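Local atomic coordinates of putative branched-chain amino acid aminotransferase IlvE (Streptococcus mutans, PDB entry 4DQN), a protein that probably catalyses the pyridoxal-phosphate-dependent transfer of amino groups between leucine, isoleucine or valine and 2-oxoglutarate in branched-chain amino acid biosynthesis. Residues A[90-95]-A[182-187]; A[172-177]-A[212-217]; A[237-242]-A[255-260]. All coordinates share one frame; numbering follows the deposited sequence.

In the fold
Contacts 1 and 2 alternate along the chain, and their centres lie 20 Å apart, with nearest atoms about 6 Å apart. Both use the loop between strand 168-172 and helix 190-205, and both reach the second subunit. Contact 1 is the one beside the probable active site, since the side chain of Ala-187 is about 6 Å from that of Lys-188, the predicted cofactor lysine, which carries no pyridoxal phosphate here. Contacts 2 and 3 reach the same mixed sheet, their centres 23 Å apart. Contact 3 lies 26 Å from contact 1, centre to centre, and away from that lysine.

Contact 1. Residues A[90-95]-A[182-187]; sequences ADRLLM and HGTGAA
The flat guanidinium of Arg-92 meets the loop 182-187 at its edge: the carbonyl oxygen of His-182 lies in its plane, 3.1 Å from Arg-92 NH2, and the methyl CG2 of Thr-184 is also near that plane. Gly-183 O lies oblique to the group, beside NH2, CZ and NE, at a doubtfully short 2.6 Å from Arg-92 NH2 and with a poor angle for a hydrogen bond. Electrostatics probably help to hold both peptide oxygens near the cation. With CG anti to the backbone N (chi1 -175°), the aliphatic stem passes Ala-187, Arg-92 CG standing 4.3 Å from Ala-187 CB. Beside it, Leu-93 crosses Thr-184 at about a right angle, its CD1 4.1 Å from Thr-184 CG2. A type I turn from Thr-184 to Ala-187 shapes the loop. Tyr-176 of the second subunit packs on Arg-92, and Ala-194 of that subunit on Leu-93. In 90-95, helix 79-92 ends in a Schellman motif, Met-95 N to Ala-90 O and Leu-94 N to Asp-91 O, with Leu-94 at positive phi. The contact joins this helix end to the loop leading into the predicted pyridoxal phosphate lysine, Lys-188, of a class IV aminotransferase.

Contact 2. Residues A[172-177]-A[212-217]; sequences IQDDYD and IYLDPA
Ile-172, the last residue of strand 168-172, meets Ile-212, near the start of the parallel strand 211-214; helix 190-205 connects the two strands in a beta-alpha-beta crossover. Their backbones touch through a CA-H...O contact, Ile-172 CA to Ile-212 O at 3.5 Å with 159° at the hydrogen, and Ile-172 CG1 comes 3.9 Å from Ile-212 CB. The other branch, CG2, is anti to the backbone N, and it lies 3.7 Å from Leu-214 CG, the two side chains crossing at about a right angle. Leu-214 CG also lies 3.6 Å from Asp-174 OD1, an oxygen hydrogen-bonded to His-219 ND1. Beyond this apolar patch three waters bridge the segments. Water 1 accepts the N-H of Leu-214 at 2.9 Å and donates to Tyr-176 O; water 2 lies between Asp-177 OD1 and Leu-214 O; water 3 donates to Asp-177 OD2 at 2.6 Å and to Pro-216 O. The chains approach again here, Asp-177 CG lying 4.0 Å from Pro-216 CB as the side chains cross obliquely. Asp-177 OD2 also takes the backbone N-H of His-182 of the second subunit, which ties this loop to the dimer interface. Tyr-176 O sits at the edge of the Tyr-213 ring, in its plane, 3.7 Å from CD2. Around the contact, helix 190-205 packs on Tyr-176 and Tyr-213 through Pro-199, while Val-299 and His-301 of strand 292-301 touch Ile-172, and Ile-222 and Val-225 of strand 222-225 touch Ile-212.

Contact 3. Residues A[237-242]-A[255-260]; sequences NEFITP and SLLYLA
Phe-239 reaches from strand 238-241 to Leu-256, Leu-257 and Ala-260 of helix 251-262, within a beta-alpha-beta unit that strand 267-270 completes. The contact is wholly apolar. The CZ of the Phe-239 ring lies 3.8 Å from Leu-256 CB, and its CD1 comes to a short 3.4 Å from Leu-257 CD1; that distance is doubtful, because Leu-257 has an unusual conformation (chi1 -118°). Both leucines and Ala-260 approach the ring obliquely. Further back, Phe-239 CB faces Ala-260 CB at 4.1 Å. Thr-241 adds its methyl, CG2 lying 4.0 Å from Leu-257 CD2. A chi1 of -177° sets Phe-239 CG anti to the backbone N, and the side chain crosses both leucine side chains at about a right angle. Strand and helix segments run nearly antiparallel, their axes 165° apart and 9.5 Å at closest approach, as in a beta-alpha-beta unit. In the next shell, the ring of Phe-231 meets that of Phe-239 nearly parallel, Leu-321 of helix 316-329 touches Phe-239, and strand 267-270 pairs in parallel with strand 238-241 while Ala-268 packs on Leu-257. The hydroxyl of Thr-241 is held from the neighbouring strand 228-234, OG1 being hydrogen-bonded to Phe-230 O.

Contact 1. Residues A[90-95]-A[182-187]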
ATOM      1  N   ALA A  90       4.996  12.229   1.849  1.00 24.12           N
ATOM      2  CA  ALA A  90       6.263  11.868   1.215  1.00 23.83           C
ATOM      3  C   ALA A  90       7.303  11.469   2.256  1.00 26.80           C
ATOM      4  O   ALA A  90       8.016  10.454   2.102  1.00 26.01           O
ATOM      5  CB  ALA A  90       6.765  13.051   0.387  1.00 23.82           C
ATOM      6  N   ASP A  91       7.394  12.261   3.322  1.00 26.81           N
ATOM      7  CA  ASP A  91       8.339  11.982   4.394  1.00 26.31           C
ATOM      8  C   ASP A  91       8.116  10.589   4.960  1.00 28.40           C
ATOM      9  O   ASP A  91       9.070   9.849   5.206  1.00 29.17           O
ATOM     10  CB  ASP A  91       8.153  12.978   5.544  1.00 26.91           C
ATOM     11  CG  ASP A  91       8.721  14.356   5.250  1.00 31.13           C
ATOM     12  OD1 ASP A  91       9.484  14.535   4.272  1.00 27.70           O
ATOM     13  OD2 ASP A  91       8.407  15.274   6.040  1.00 31.91           O
ATOM     14  N   ARG A  92       6.853  10.240   5.188  1.00 25.17           N
ATOM     15  CA  ARG A  92       6.510   8.947   5.780  1.00 24.98           C
ATOM     16  C   ARG A  92       6.952   7.782   4.892  1.00 27.19           C
ATOM     17  O   ARG A  92       7.299   6.703   5.386  1.00 26.16           O
ATOM     18  CB  ARG A  92       5.000   8.873   6.022  1.00 28.20           C
ATOM     19  CG  ARG A  92       4.539   7.623   6.743  1.00 32.48           C
ATOM     20  CD  ARG A  92       5.038   7.558   8.186  1.00 41.90           C
ATOM     21  NE  ARG A  92       4.629   6.295   8.805  1.00 37.94           N
ATOM     22  CZ  ARG A  92       4.632   6.047  10.113  1.00 48.56           C
ATOM     23  NH1 ARG A  92       5.033   6.977  10.974  1.00 51.21           N
ATOM     24  NH2 ARG A  92       4.235   4.852  10.556  1.00 50.55           N
ATOM     25  N   LEU A  93       6.947   8.004   3.583  1.00 23.40           N
ATOM     26  CA  LEU A  93       7.310   6.955   2.632  1.00 26.53           C
ATOM     27  C   LEU A  93       8.697   7.158   2.035  1.00 26.33           C
ATOM     28  O   LEU A  93       9.039   6.518   1.034  1.00 27.26           O
ATOM     29  CB  LEU A  93       6.280   6.886   1.509  1.00 26.97           C
ATOM     30  CG  LEU A  93       5.176   5.849   1.706  1.00 29.11           C
ATOM     31  CD1 LEU A  93       4.306   6.150   2.900  1.00 32.00           C
ATOM     32  CD2 LEU A  93       4.343   5.767   0.443  1.00 30.06           C
ATOM     33  N   LEU A  94       9.488   8.042   2.644  1.00 26.75           N
ATOM     34  CA  LEU A  94      10.851   8.304   2.182  1.00 28.16           C
ATOM     35  C   LEU A  94      10.893   8.744   0.720  1.00 26.19           C
ATOM     36  O   LEU A  94      11.790   8.336  -0.023  1.00 28.09           O
ATOM     37  CB  LEU A  94      11.733   7.046   2.376  1.00 26.42           C
ATOM     38  CG  LEU A  94      12.536   6.917   3.671  1.00 37.58           C
ATOM     39  CD1 LEU A  94      11.861   7.609   4.818  1.00 33.67           C
ATOM     40  CD2 LEU A  94      12.808   5.445   4.015  1.00 35.90           C
ATOM     41  N   MET A  95       9.914   9.550   0.303  1.00 25.77           N
ATOM     42  CA  MET A  95       9.910  10.150  -1.030  1.00 25.54           C
ATOM     43  C   MET A  95      10.312  11.607  -0.869  1.00 26.33           C
ATOM     44  O   MET A  95      10.000  12.216   0.150  1.00 26.93           O
ATOM     45  CB  MET A  95       8.506  10.069  -1.669  1.00 25.23           C
ATOM     46  CG  MET A  95       8.021   8.625  -1.896  1.00 26.04           C
ATOM     47  SD  MET A  95       6.654   8.468  -3.083  1.00 28.84           S
ATOM     48  CE  MET A  95       5.321   8.908  -1.997  1.00 24.84           C
ATOM     49  N   HIS A 182       0.401   2.214  14.216  1.00 38.23           N
ATOM     50  CA  HIS A 182       1.615   2.924  13.826  1.00 39.65           C
ATOM     51  C   HIS A 182       1.983   2.620  12.372  1.00 42.00           C
ATOM     52  O   HIS A 182       3.152   2.363  12.055  1.00 35.37           O
ATOM     53  CB  HIS A 182       2.776   2.545  14.747  1.00 39.52           C
ATOM     54  CG  HIS A 182       2.559   2.926  16.179  1.00 45.58           C
ATOM     55  ND1 HIS A 182       2.805   2.060  17.225  1.00 45.75           N
ATOM     56  CD2 HIS A 182       2.122   4.080  16.740  1.00 43.07           C
ATOM     57  CE1 HIS A 182       2.524   2.663  18.369  1.00 43.77           C
ATOM     58  NE2 HIS A 182       2.105   3.888  18.101  1.00 45.97           N
ATOM     59  N   GLY A 183       0.977   2.654  11.495  1.00 42.82           N
ATOM     60  CA  GLY A 183       1.169   2.384  10.078  1.00 39.19           C
ATOM     61  C   GLY A 183       1.184   3.673   9.276  1.00 45.62           C
ATOM     62  O   GLY A 183       1.751   4.681   9.722  1.00 42.05           O
ATOM     63  N   THR A 184       0.550   3.648   8.103  1.00 40.05           N
ATOM     64  CA  THR A 184       0.575   4.790   7.183  1.00 38.13           C
ATOM     65  C   THR A 184      -0.763   5.522   7.104  1.00 35.85           C
ATOM     66  O   THR A 184      -1.027   6.233   6.128  1.00 37.97           O
ATOM     67  CB  THR A 184       0.992   4.351   5.764  1.00 37.02           C
ATOM     68  OG1 THR A 184       0.152   3.271   5.318  1.00 34.51           O
ATOM     69  CG2 THR A 184       2.445   3.881   5.765  1.00 35.03           C
ATOM     70  N   GLY A 185      -1.597   5.353   8.130  1.00 33.07           N
ATOM     71  CA  GLY A 185      -2.951   5.892   8.125  1.00 36.78           C
ATOM     72  C   GLY A 185      -3.075   7.400   7.948  1.00 40.75           C
ATOM     73  O   GLY A 185      -4.056   7.889   7.363  1.00 41.69           O
ATOM     74  N   ALA A 186      -2.091   8.139   8.461  1.00 36.82           N
ATOM     75  CA  ALA A 186      -2.114   9.607   8.406  1.00 39.61           C
ATOM     76  C   ALA A 186      -1.433  10.121   7.131  1.00 42.63           C
ATOM     77  O   ALA A 186      -1.208  11.331   6.962  1.00 43.65           O
ATOM     78  CB  ALA A 186      -1.447  10.192   9.650  1.00 40.92           C
ATOM     79  N   ALA A 187      -1.105   9.187   6.243  1.00 36.54           N
ATOM     80  CA  ALA A 187      -0.472   9.502   4.965  1.00 37.85           C
ATOM     81  C   ALA A 187      -1.407   9.094   3.825  1.00 37.84           C
ATOM     82  O   ALA A 187      -1.960   7.990   3.841  1.00 35.98           O
ATOM     83  CB  ALA A 187       0.880   8.765   4.854  1.00 35.12           C
TER

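Contact 2. Residues A[172-177]-A[212-217]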
ATOM      1  N   ILE A 172     -20.380   0.203  10.399  1.00 34.27           N
ATOM      2  CA  ILE A 172     -19.174  -0.093  11.185  1.00 32.98           C
ATOM      3  C   ILE A 172     -18.920  -1.599  11.178  1.00 35.70           C
ATOM      4  O   ILE A 172     -19.743  -2.363  11.682  1.00 34.47           O
ATOM      5  CB  ILE A 172     -19.312   0.395  12.630  1.00 35.18           C
ATOM      6  CG1 ILE A 172     -19.520   1.912  12.647  1.00 33.22           C
ATOM      7  CG2 ILE A 172     -18.073   0.017  13.431  1.00 36.66           C
ATOM      8  CD1 ILE A 172     -19.799   2.487  14.027  1.00 36.17           C
ATOM      9  N   GLN A 173     -17.797  -2.030  10.599  1.00 34.85           N
ATOM     10  CA  GLN A 173     -17.510  -3.460  10.455  1.00 38.54           C
ATOM     11  C   GLN A 173     -16.144  -3.754  11.062  1.00 39.97           C
ATOM     12  O   GLN A 173     -15.114  -3.542  10.422  1.00 37.26           O
ATOM     13  CB  GLN A 173     -17.567  -3.888   8.971  1.00 35.40           C
ATOM     14  CG  GLN A 173     -17.428  -5.402   8.715  1.00 38.82           C
ATOM     15  CD  GLN A 173     -18.623  -6.212   9.205  1.00 41.25           C
ATOM     16  OE1 GLN A 173     -19.746  -5.709   9.260  1.00 43.10           O
ATOM     17  NE2 GLN A 173     -18.385  -7.473   9.567  1.00 38.65           N
ATOM     18  N   ASP A 174     -16.150  -4.263  12.294  1.00 40.68           N
ATOM     19  CA  ASP A 174     -14.950  -4.293  13.141  1.00 39.49           C
ATOM     20  C   ASP A 174     -13.831  -5.264  12.746  1.00 39.19           C
ATOM     21  O   ASP A 174     -12.731  -5.183  13.299  1.00 40.30           O
ATOM     22  CB  ASP A 174     -15.343  -4.513  14.608  1.00 37.30           C
ATOM     23  CG  ASP A 174     -15.979  -3.290  15.218  1.00 39.06           C
ATOM     24  OD1 ASP A 174     -15.251  -2.291  15.379  1.00 40.28           O
ATOM     25  OD2 ASP A 174     -17.193  -3.317  15.530  1.00 36.06           O
ATOM     26  N   ASP A 175     -14.091  -6.168  11.804  1.00 36.79           N
ATOM     27  CA  ASP A 175     -13.043  -7.100  11.364  1.00 38.65           C
ATOM     28  C   ASP A 175     -12.212  -6.621  10.150  1.00 39.77           C
ATOM     29  O   ASP A 175     -11.568  -7.432   9.480  1.00 37.59           O
ATOM     30  CB  ASP A 175     -13.611  -8.510  11.122  1.00 37.92           C
ATOM     31  CG  ASP A 175     -14.850  -8.506  10.243  1.00 41.31           C
ATOM     32  OD1 ASP A 175     -15.524  -7.453  10.158  1.00 39.95           O
ATOM     33  OD2 ASP A 175     -15.165  -9.565   9.654  1.00 43.49           O
ATOM     34  N   TYR A 176     -12.222  -5.312   9.874  1.00 41.26           N
ATOM     35  CA  TYR A 176     -11.311  -4.716   8.874  1.00 37.77           C
ATOM     36  C   TYR A 176     -10.693  -3.408   9.373  1.00 40.85           C
ATOM     37  O   TYR A 176     -11.371  -2.579   9.988  1.00 39.04           O
ATOM     38  CB  TYR A 176     -12.011  -4.473   7.522  1.00 33.75           C
ATOM     39  CG  TYR A 176     -12.620  -5.707   6.900  1.00 38.20           C
ATOM     40  CD1 TYR A 176     -13.975  -5.967   7.029  1.00 38.80           C
ATOM     41  CD2 TYR A 176     -11.839  -6.618   6.191  1.00 39.44           C
ATOM     42  CE1 TYR A 176     -14.543  -7.091   6.471  1.00 34.61           C
ATOM     43  CE2 TYR A 176     -12.403  -7.748   5.624  1.00 41.14           C
ATOM     44  CZ  TYR A 176     -13.758  -7.979   5.774  1.00 41.97           C
ATOM     45  OH  TYR A 176     -14.345  -9.097   5.223  1.00 45.15           O
ATOM     46  N   ASP A 177      -9.400  -3.231   9.114  1.00 36.68           N
ATOM     47  CA  ASP A 177      -8.739  -1.955   9.383  1.00 37.82           C
ATOM     48  C   ASP A 177      -8.199  -1.393   8.075  1.00 36.99           C
ATOM     49  O   ASP A 177      -7.654  -2.139   7.258  1.00 32.88           O
ATOM     50  CB  ASP A 177      -7.569  -2.134  10.366  1.00 38.56           C
ATOM     51  CG  ASP A 177      -7.998  -2.707  11.711  1.00 43.73           C
ATOM     52  OD1 ASP A 177      -9.014  -2.234  12.281  1.00 40.13           O
ATOM     53  OD2 ASP A 177      -7.297  -3.627  12.203  1.00 39.16           O
ATOM     54  N   ILE A 212     -17.466   2.778   8.157  1.00 31.71           N
ATOM     55  CA  ILE A 212     -16.827   3.661   9.134  1.00 33.57           C
ATOM     56  C   ILE A 212     -15.869   2.799   9.955  1.00 33.99           C
ATOM     57  O   ILE A 212     -16.275   1.806  10.558  1.00 32.16           O
ATOM     58  CB  ILE A 212     -17.857   4.359  10.046  1.00 32.05           C
ATOM     59  CG1 ILE A 212     -18.668   5.377   9.241  1.00 29.75           C
ATOM     60  CG2 ILE A 212     -17.184   5.075  11.195  1.00 33.72           C
ATOM     61  CD1 ILE A 212     -19.781   6.033  10.052  1.00 34.16           C
ATOM     62  N   TYR A 213     -14.591   3.158   9.937  1.00 32.15           N
ATOM     63  CA  TYR A 213     -13.559   2.382  10.608  1.00 32.65           C
ATOM     64  C   TYR A 213     -13.365   2.886  12.020  1.00 35.92           C
ATOM     65  O   TYR A 213     -13.456   4.084  12.262  1.00 34.17           O
ATOM     66  CB  TYR A 213     -12.232   2.506   9.850  1.00 36.01           C
ATOM     67  CG  TYR A 213     -12.288   1.935   8.460  1.00 37.30           C
ATOM     68  CD1 TYR A 213     -12.602   2.737   7.371  1.00 35.94           C
ATOM     69  CD2 TYR A 213     -12.036   0.589   8.236  1.00 36.60           C
ATOM     70  CE1 TYR A 213     -12.659   2.216   6.098  1.00 36.61           C
ATOM     71  CE2 TYR A 213     -12.092   0.055   6.972  1.00 33.29           C
ATOM     72  CZ  TYR A 213     -12.404   0.867   5.908  1.00 36.89           C
ATOM     73  OH  TYR A 213     -12.463   0.319   4.648  1.00 33.62           O
ATOM     74  N   LEU A 214     -13.085   1.978  12.953  1.00 36.44           N
ATOM     75  CA  LEU A 214     -12.794   2.375  14.329  1.00 35.96           C
ATOM     76  C   LEU A 214     -11.293   2.290  14.567  1.00 36.82           C
ATOM     77  O   LEU A 214     -10.553   1.783  13.715  1.00 37.80           O
ATOM     78  CB  LEU A 214     -13.542   1.498  15.332  1.00 36.13           C
ATOM     79  CG  LEU A 214     -15.040   1.342  15.100  1.00 35.65           C
ATOM     80  CD1 LEU A 214     -15.700   0.667  16.291  1.00 35.74           C
ATOM     81  CD2 LEU A 214     -15.667   2.709  14.824  1.00 38.58           C
ATOM     82  N   ASP A 215     -10.836   2.792  15.710  1.00 35.76           N
ATOM     83  CA  ASP A 215      -9.403   2.812  16.001  1.00 39.33           C
ATOM     84  C   ASP A 215      -8.874   1.378  16.028  1.00 41.39           C
ATOM     85  O   ASP A 215      -9.487   0.501  16.638  1.00 38.72           O
ATOM     86  CB  ASP A 215      -9.108   3.571  17.301  1.00 40.83           C
ATOM     87  CG  ASP A 215      -9.545   2.815  18.531  1.00 40.60           C
ATOM     88  OD1 ASP A 215     -10.764   2.788  18.811  1.00 38.84           O
ATOM     89  OD2 ASP A 215      -8.663   2.258  19.224  1.00 41.46           O
ATOM     90  N   PRO A 216      -7.758   1.127  15.319  1.00 41.29           N
ATOM     91  CA  PRO A 216      -7.281  -0.254  15.144  1.00 40.76           C
ATOM     92  C   PRO A 216      -6.796  -0.917  16.434  1.00 44.48           C
ATOM     93  O   PRO A 216      -6.862  -2.143  16.534  1.00 46.73           O
ATOM     94  CB  PRO A 216      -6.131  -0.116  14.133  1.00 44.20           C
ATOM     95  CG  PRO A 216      -5.722   1.339  14.185  1.00 42.80           C
ATOM     96  CD  PRO A 216      -6.987   2.093  14.514  1.00 41.16           C
ATOM     97  N   ALA A 217      -6.328  -0.131  17.400  1.00 45.44           N
ATOM     98  CA  ALA A 217      -5.870  -0.690  18.672  1.00 47.46           C
ATOM     99  C   ALA A 217      -7.015  -1.296  19.477  1.00 46.56           C
ATOM    100  O   ALA A 217      -6.978  -2.477  19.838  1.00 52.37           O
ATOM    101  CB  ALA A 217      -5.159   0.375  19.501  1.00 50.07           C
TER
HETATM  102  O   HOH W   1     -12.994  -0.834  12.222  1.00 37.34           O
HETATM  103  O   HOH W   2      -9.973   0.191  11.435  1.00 38.06           O
HETATM  104  O   HOH W   3      -7.850  -4.056  14.683  1.00 40.47           O

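Contact 3. Residues A[237-242]-A[255-260]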
ATOM      1  N   ASN A 237     -24.651  22.603  20.126  1.00 47.59           N
ATOM      2  CA  ASN A 237     -24.003  23.114  18.917  1.00 50.46           C
ATOM      3  C   ASN A 237     -22.479  23.145  18.978  1.00 45.45           C
ATOM      4  O   ASN A 237     -21.859  24.177  18.717  1.00 48.40           O
ATOM      5  CB  ASN A 237     -24.564  24.490  18.540  1.00 49.90           C
ATOM      6  CG  ASN A 237     -25.717  24.397  17.553  1.00 55.54           C
ATOM      7  OD1 ASN A 237     -25.684  25.015  16.488  1.00 62.99           O
ATOM      8  ND2 ASN A 237     -26.739  23.612  17.897  1.00 60.05           N
ATOM      9  N   GLU A 238     -21.880  22.017  19.347  1.00 41.53           N
ATOM     10  CA  GLU A 238     -20.434  21.875  19.253  1.00 40.11           C
ATOM     11  C   GLU A 238     -20.118  21.015  18.032  1.00 39.94           C
ATOM     12  O   GLU A 238     -20.877  20.111  17.698  1.00 40.08           O
ATOM     13  CB  GLU A 238     -19.873  21.194  20.497  1.00 47.59           C
ATOM     14  CG  GLU A 238     -20.269  21.831  21.818  1.00 48.58           C
ATOM     15  CD  GLU A 238     -20.290  20.806  22.932  1.00 53.37           C
ATOM     16  OE1 GLU A 238     -20.894  19.731  22.723  1.00 50.29           O
ATOM     17  OE2 GLU A 238     -19.692  21.061  24.001  1.00 58.90           O
ATOM     18  N   PHE A 239     -19.002  21.311  17.374  1.00 38.75           N
ATOM     19  CA  PHE A 239     -18.523  20.536  16.233  1.00 37.31           C
ATOM     20  C   PHE A 239     -17.386  19.657  16.734  1.00 35.53           C
ATOM     21  O   PHE A 239     -16.374  20.166  17.238  1.00 37.02           O
ATOM     22  CB  PHE A 239     -18.006  21.497  15.160  1.00 36.19           C
ATOM     23  CG  PHE A 239     -17.538  20.830  13.896  1.00 32.59           C
ATOM     24  CD1 PHE A 239     -16.244  20.347  13.784  1.00 35.93           C
ATOM     25  CD2 PHE A 239     -18.384  20.732  12.799  1.00 35.55           C
ATOM     26  CE1 PHE A 239     -15.799  19.748  12.608  1.00 32.14           C
ATOM     27  CE2 PHE A 239     -17.952  20.132  11.621  1.00 34.36           C
ATOM     28  CZ  PHE A 239     -16.656  19.642  11.527  1.00 32.25           C
ATOM     29  N   ILE A 240     -17.543  18.340  16.606  1.00 33.61           N
ATOM     30  CA  ILE A 240     -16.515  17.420  17.079  1.00 34.62           C
ATOM     31  C   ILE A 240     -16.085  16.443  15.980  1.00 34.86           C
ATOM     32  O   ILE A 240     -16.922  15.811  15.322  1.00 30.41           O
ATOM     33  CB  ILE A 240     -16.969  16.652  18.345  1.00 35.18           C
ATOM     34  CG1 ILE A 240     -17.405  17.639  19.438  1.00 36.60           C
ATOM     35  CG2 ILE A 240     -15.845  15.774  18.856  1.00 31.45           C
ATOM     36  CD1 ILE A 240     -17.854  16.972  20.731  1.00 41.72           C
ATOM     37  N   THR A 241     -14.777  16.347  15.765  1.00 33.32           N
ATOM     38  CA  THR A 241     -14.240  15.442  14.743  1.00 34.58           C
ATOM     39  C   THR A 241     -13.137  14.613  15.386  1.00 36.40           C
ATOM     40  O   THR A 241     -12.417  15.118  16.246  1.00 36.36           O
ATOM     41  CB  THR A 241     -13.711  16.237  13.515  1.00 35.98           C
ATOM     42  OG1 THR A 241     -13.325  15.344  12.456  1.00 31.29           O
ATOM     43  CG2 THR A 241     -12.528  17.099  13.900  1.00 34.26           C
ATOM     44  N   PRO A 242     -13.016  13.331  14.995  1.00 34.97           N
ATOM     45  CA  PRO A 242     -11.995  12.449  15.573  1.00 35.43           C
ATOM     46  C   PRO A 242     -10.565  12.943  15.372  1.00 36.69           C
ATOM     47  O   PRO A 242     -10.198  13.479  14.319  1.00 33.80           O
ATOM     48  CB  PRO A 242     -12.197  11.136  14.803  1.00 32.12           C
ATOM     49  CG  PRO A 242     -13.646  11.153  14.440  1.00 32.36           C
ATOM     50  CD  PRO A 242     -13.933  12.595  14.106  1.00 30.75           C
ATOM     51  N   SER A 255     -11.037  23.064   7.375  1.00 30.66           N
ATOM     52  CA  SER A 255     -11.863  24.178   6.901  1.00 33.34           C
ATOM     53  C   SER A 255     -13.193  24.279   7.659  1.00 31.48           C
ATOM     54  O   SER A 255     -13.630  25.380   8.010  1.00 29.48           O
ATOM     55  CB  SER A 255     -12.111  24.025   5.400  1.00 31.60           C
ATOM     56  OG  SER A 255     -10.876  24.054   4.700  1.00 31.12           O
ATOM     57  N   LEU A 256     -13.826  23.132   7.909  1.00 29.37           N
ATOM     58  CA  LEU A 256     -15.099  23.085   8.629  1.00 30.45           C
ATOM     59  C   LEU A 256     -14.913  23.469  10.093  1.00 32.95           C
ATOM     60  O   LEU A 256     -15.725  24.214  10.654  1.00 31.81           O
ATOM     61  CB  LEU A 256     -15.746  21.697   8.512  1.00 31.69           C
ATOM     62  CG  LEU A 256     -16.369  21.421   7.136  1.00 33.15           C
ATOM     63  CD1 LEU A 256     -16.959  20.030   7.044  1.00 30.04           C
ATOM     64  CD2 LEU A 256     -17.441  22.474   6.810  1.00 30.74           C
ATOM     65  N   LEU A 257     -13.845  22.961  10.698  1.00 33.87           N
ATOM     66  CA  LEU A 257     -13.430  23.364  12.043  1.00 33.31           C
ATOM     67  C   LEU A 257     -13.335  24.881  12.131  1.00 36.61           C
ATOM     68  O   LEU A 257     -13.842  25.512  13.073  1.00 33.75           O
ATOM     69  CB  LEU A 257     -12.044  22.790  12.319  1.00 33.19           C
ATOM     70  CG  LEU A 257     -11.760  21.797  13.450  1.00 41.07           C
ATOM     71  CD1 LEU A 257     -13.009  21.266  14.114  1.00 34.77           C
ATOM     72  CD2 LEU A 257     -10.893  20.658  12.925  1.00 36.83           C
ATOM     73  N   TYR A 258     -12.652  25.450  11.145  1.00 32.74           N
ATOM     74  CA  TYR A 258     -12.407  26.881  11.080  1.00 35.03           C
ATOM     75  C   TYR A 258     -13.718  27.645  10.931  1.00 32.23           C
ATOM     76  O   TYR A 258     -13.989  28.565  11.698  1.00 33.68           O
ATOM     77  CB  TYR A 258     -11.474  27.181   9.908  1.00 31.26           C
ATOM     78  CG  TYR A 258     -11.009  28.612   9.816  1.00 32.02           C
ATOM     79  CD1 TYR A 258     -11.835  29.608   9.306  1.00 30.45           C
ATOM     80  CD2 TYR A 258      -9.733  28.965  10.212  1.00 33.41           C
ATOM     81  CE1 TYR A 258     -11.404  30.916   9.218  1.00 33.10           C
ATOM     82  CE2 TYR A 258      -9.293  30.271  10.128  1.00 37.52           C
ATOM     83  CZ  TYR A 258     -10.129  31.239   9.625  1.00 32.03           C
ATOM     84  OH  TYR A 258      -9.682  32.540   9.528  1.00 33.72           O
ATOM     85  N   LEU A 259     -14.536  27.262   9.953  1.00 34.59           N
ATOM     86  CA  LEU A 259     -15.777  27.997   9.683  1.00 28.69           C
ATOM     87  C   LEU A 259     -16.777  27.860  10.826  1.00 34.57           C
ATOM     88  O   LEU A 259     -17.420  28.837  11.205  1.00 34.87           O
ATOM     89  CB  LEU A 259     -16.406  27.559   8.359  1.00 30.71           C
ATOM     90  CG  LEU A 259     -15.527  27.791   7.127  1.00 30.08           C
ATOM     91  CD1 LEU A 259     -16.183  27.243   5.871  1.00 26.57           C
ATOM     92  CD2 LEU A 259     -15.214  29.284   6.973  1.00 27.67           C
ATOM     93  N   ALA A 260     -16.898  26.661  11.389  1.00 31.67           N
ATOM     94  CA  ALA A 260     -17.781  26.448  12.537  1.00 32.34           C
ATOM     95  C   ALA A 260     -17.505  27.462  13.650  1.00 34.82           C
ATOM     96  O   ALA A 260     -18.432  28.060  14.213  1.00 35.55           O
ATOM     97  CB  ALA A 260     -17.641  25.020  13.064  1.00 31.90           C
TER